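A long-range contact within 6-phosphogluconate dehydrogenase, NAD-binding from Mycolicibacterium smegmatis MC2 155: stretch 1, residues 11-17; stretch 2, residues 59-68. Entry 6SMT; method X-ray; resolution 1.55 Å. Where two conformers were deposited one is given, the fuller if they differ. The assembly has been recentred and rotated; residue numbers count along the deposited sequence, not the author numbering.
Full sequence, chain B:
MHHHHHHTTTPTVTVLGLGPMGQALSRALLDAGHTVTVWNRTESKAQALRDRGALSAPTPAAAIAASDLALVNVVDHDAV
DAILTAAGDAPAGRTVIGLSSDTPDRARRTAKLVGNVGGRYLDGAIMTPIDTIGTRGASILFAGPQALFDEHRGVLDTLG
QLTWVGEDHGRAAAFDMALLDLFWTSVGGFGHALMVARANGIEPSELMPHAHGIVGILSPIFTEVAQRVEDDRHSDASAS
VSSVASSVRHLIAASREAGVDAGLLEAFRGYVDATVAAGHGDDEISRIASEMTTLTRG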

# COMPACT_ATOMS: atom_id res chain seq x y z
N PRO B 11 -34.86 -13.91 -13.09
CA PRO B 11 -33.60 -14.64 -13.18
C PRO B 11 -33.38 -15.68 -12.08
O PRO B 11 -33.66 -15.43 -10.91
CB PRO B 11 -32.56 -13.55 -13.02
CG PRO B 11 -33.24 -12.25 -13.45
CD PRO B 11 -34.67 -12.45 -13.04
N THR B 12 -32.71 -16.77 -12.47
CA THR B 12 -32.34 -17.84 -11.54
C THR B 12 -30.84 -17.85 -11.44
O THR B 12 -30.16 -17.81 -12.48
CB THR B 12 -32.87 -19.19 -11.95
OG1 THR B 12 -32.52 -19.52 -13.31
CG2 THR B 12 -34.37 -19.17 -11.78
N VAL B 13 -30.35 -17.79 -10.20
CA VAL B 13 -28.90 -17.83 -9.88
C VAL B 13 -28.66 -18.84 -8.78
O VAL B 13 -29.38 -18.90 -7.80
CB VAL B 13 -28.36 -16.44 -9.50
CG1 VAL B 13 -26.84 -16.50 -9.45
CG2 VAL B 13 -28.84 -15.36 -10.47
N THR B 14 -27.60 -19.62 -8.93
CA THR B 14 -27.11 -20.50 -7.89
C THR B 14 -25.77 -19.97 -7.38
O THR B 14 -24.94 -19.53 -8.19
CB THR B 14 -26.90 -21.93 -8.35
OG1 THR B 14 -28.22 -22.44 -8.60
CG2 THR B 14 -26.23 -22.83 -7.34
N VAL B 15 -25.59 -19.92 -6.07
CA VAL B 15 -24.27 -19.65 -5.45
C VAL B 15 -23.80 -20.93 -4.80
O VAL B 15 -24.46 -21.47 -3.94
CB VAL B 15 -24.32 -18.49 -4.46
CG1 VAL B 15 -22.93 -18.22 -3.93
CG2 VAL B 15 -24.87 -17.24 -5.10
N LEU B 16 -22.62 -21.40 -5.16
CA LEU B 16 -21.90 -22.55 -4.58
C LEU B 16 -20.72 -21.97 -3.80
O LEU B 16 -19.80 -21.39 -4.42
CB LEU B 16 -21.46 -23.56 -5.62
CG LEU B 16 -22.60 -24.12 -6.47
CD1 LEU B 16 -22.68 -23.50 -7.83
CD2 LEU B 16 -22.55 -25.65 -6.63
N GLY B 17 -20.74 -22.15 -2.50
CA GLY B 17 -19.75 -21.64 -1.59
C GLY B 17 -20.32 -20.52 -0.75
O GLY B 17 -20.75 -19.48 -1.28
N THR B 59 -26.95 -31.04 -3.21
CA THR B 59 -25.73 -31.47 -3.91
C THR B 59 -25.36 -30.36 -4.90
O THR B 59 -26.23 -29.59 -5.33
CB THR B 59 -25.94 -32.77 -4.69
OG1 THR B 59 -26.84 -32.55 -5.77
CG2 THR B 59 -26.39 -33.90 -3.78
N PRO B 60 -24.09 -30.30 -5.34
CA PRO B 60 -23.74 -29.39 -6.44
C PRO B 60 -24.50 -29.62 -7.73
O PRO B 60 -24.92 -28.70 -8.38
CB PRO B 60 -22.27 -29.65 -6.72
CG PRO B 60 -21.79 -30.17 -5.41
CD PRO B 60 -22.92 -31.00 -4.79
N ALA B 61 -24.80 -30.88 -8.13
CA ALA B 61 -25.60 -31.11 -9.34
C ALA B 61 -27.00 -30.51 -9.20
O ALA B 61 -27.48 -29.87 -10.10
CB ALA B 61 -25.70 -32.61 -9.56
N ALA B 62 -27.67 -30.76 -8.09
CA ALA B 62 -29.03 -30.21 -7.90
C ALA B 62 -29.00 -28.67 -7.82
O ALA B 62 -29.88 -28.04 -8.41
CB ALA B 62 -29.67 -30.78 -6.66
N ALA B 63 -27.96 -28.15 -7.22
CA ALA B 63 -27.82 -26.67 -7.13
C ALA B 63 -27.68 -26.07 -8.53
O ALA B 63 -28.37 -25.11 -8.83
CB ALA B 63 -26.66 -26.36 -6.22
N ILE B 64 -26.76 -26.58 -9.32
CA ILE B 64 -26.49 -26.04 -10.67
C ILE B 64 -27.72 -26.26 -11.57
O ILE B 64 -28.16 -25.37 -12.28
CB ILE B 64 -25.18 -26.61 -11.22
CG1 ILE B 64 -24.03 -26.00 -10.41
CG2 ILE B 64 -25.07 -26.33 -12.70
CD1 ILE B 64 -22.73 -26.59 -10.71
N ALA B 65 -28.36 -27.44 -11.43
CA ALA B 65 -29.54 -27.69 -12.29
C ALA B 65 -30.71 -26.79 -11.98
O ALA B 65 -31.60 -26.66 -12.86
CB ALA B 65 -29.95 -29.16 -12.12
N ALA B 66 -30.74 -26.11 -10.83
CA ALA B 66 -31.85 -25.24 -10.43
C ALA B 66 -31.87 -23.93 -11.20
O ALA B 66 -32.90 -23.24 -11.21
CB ALA B 66 -31.79 -25.01 -8.98
N SER B 67 -30.74 -23.50 -11.80
CA SER B 67 -30.59 -22.15 -12.30
C SER B 67 -29.93 -22.03 -13.68
O SER B 67 -29.18 -22.90 -14.09
CB SER B 67 -29.76 -21.31 -11.31
OG SER B 67 -30.26 -21.40 -9.96
N ASP B 68 -30.12 -20.91 -14.30
CA ASP B 68 -29.47 -20.63 -15.60
C ASP B 68 -28.01 -20.23 -15.41
O ASP B 68 -27.22 -20.49 -16.32
CB ASP B 68 -30.19 -19.52 -16.33
CG ASP B 68 -31.61 -19.89 -16.74
OD1 ASP B 68 -31.86 -21.08 -16.92
OD2 ASP B 68 -32.37 -18.96 -16.93
O HOH W 1 -32.36 -16.70 -15.44
O HOH W 2 -32.33 -20.59 -8.43

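A strand, residues 12-16, lies against a short helix that begins at Pro-60 and runs nearly antiparallel to it, with 153° between their directions and 8.1 Å between the axes at closest approach. The alternation of the strand sets the first rule: Thr-12, Thr-14 and Leu-16 point their CA-to-CB bonds toward the other stretch, while Val-13 and Val-15, both t, point away. The backbones draw together at one end, where the CA atoms of Thr-12 and Ser-67 are 4.7 Å apart, and stand wider at the other, with 7.3 Å from Leu-16 CA to Pro-60 CA. The larger Leu-16 stands at the wider end.

Leu-16 has chi1 in m and chi2 at 102°, between the usual wells. In this conformation Leu-16 CD1 lies 3.8 Å from Ile-64 CG1, while Leu-16 CD2 reaches Pro-60 CB at 4.0 Å and Ala-63 CB at 4.2 Å. Leu-16 CD2 touches all three residues, being also 4.1 Å from Ile-64 CG1, and Leu-16 CD1 adds a closer contact to Ile-64; the off-well chi2 is compatible with these contacts. The CA-to-CB bond of Ile-64 (chi1 m, chi2 t) points sideways, yet its CG1 still reaches Leu-16.

At the middle, Thr-14 takes m, and this rotamer serves both its polar and its apolar branch. Thr-14 OG1 donates to Ala-63 O at 2.7 Å, while Thr-14 CG2 packs on Ala-63 CB at 3.7 Å. The small side chain of Ala-63 points toward the strand yet leaves its carbonyl within reach of the hydroxyl. Ala-63 O also accepts from Ala-66 N at 3.3 Å, so the threonine joins a carbonyl already used within its own stretch. Ser-67, also m, brings its OG to 2.7 Å from Thr-14 OG1, a hydroxyl-to-hydroxyl hydrogen bond in a buried setting; a water lies 2.7 Å from the same Ser-67 OG.

Thr-12 adopts p instead, placing Thr-12 OG1 where Asp-68 N donates to it at 2.9 Å with an angle of 152°. The two strand threonines therefore play reversed parts: one hydroxyl gives a proton to a helix carbonyl, the other receives one from a backbone amide beyond the helix. A second water extends the join, accepting from Thr-12 N at 3.0 Å and donating to Asp-68 OD2 at 2.7 Å.

At its start the helix is secured from within: Thr-59, p, with its CA-to-CB bond pointing away, caps it by accepting from Ala-62 N at Thr-59 OG1, 3.0 Å away.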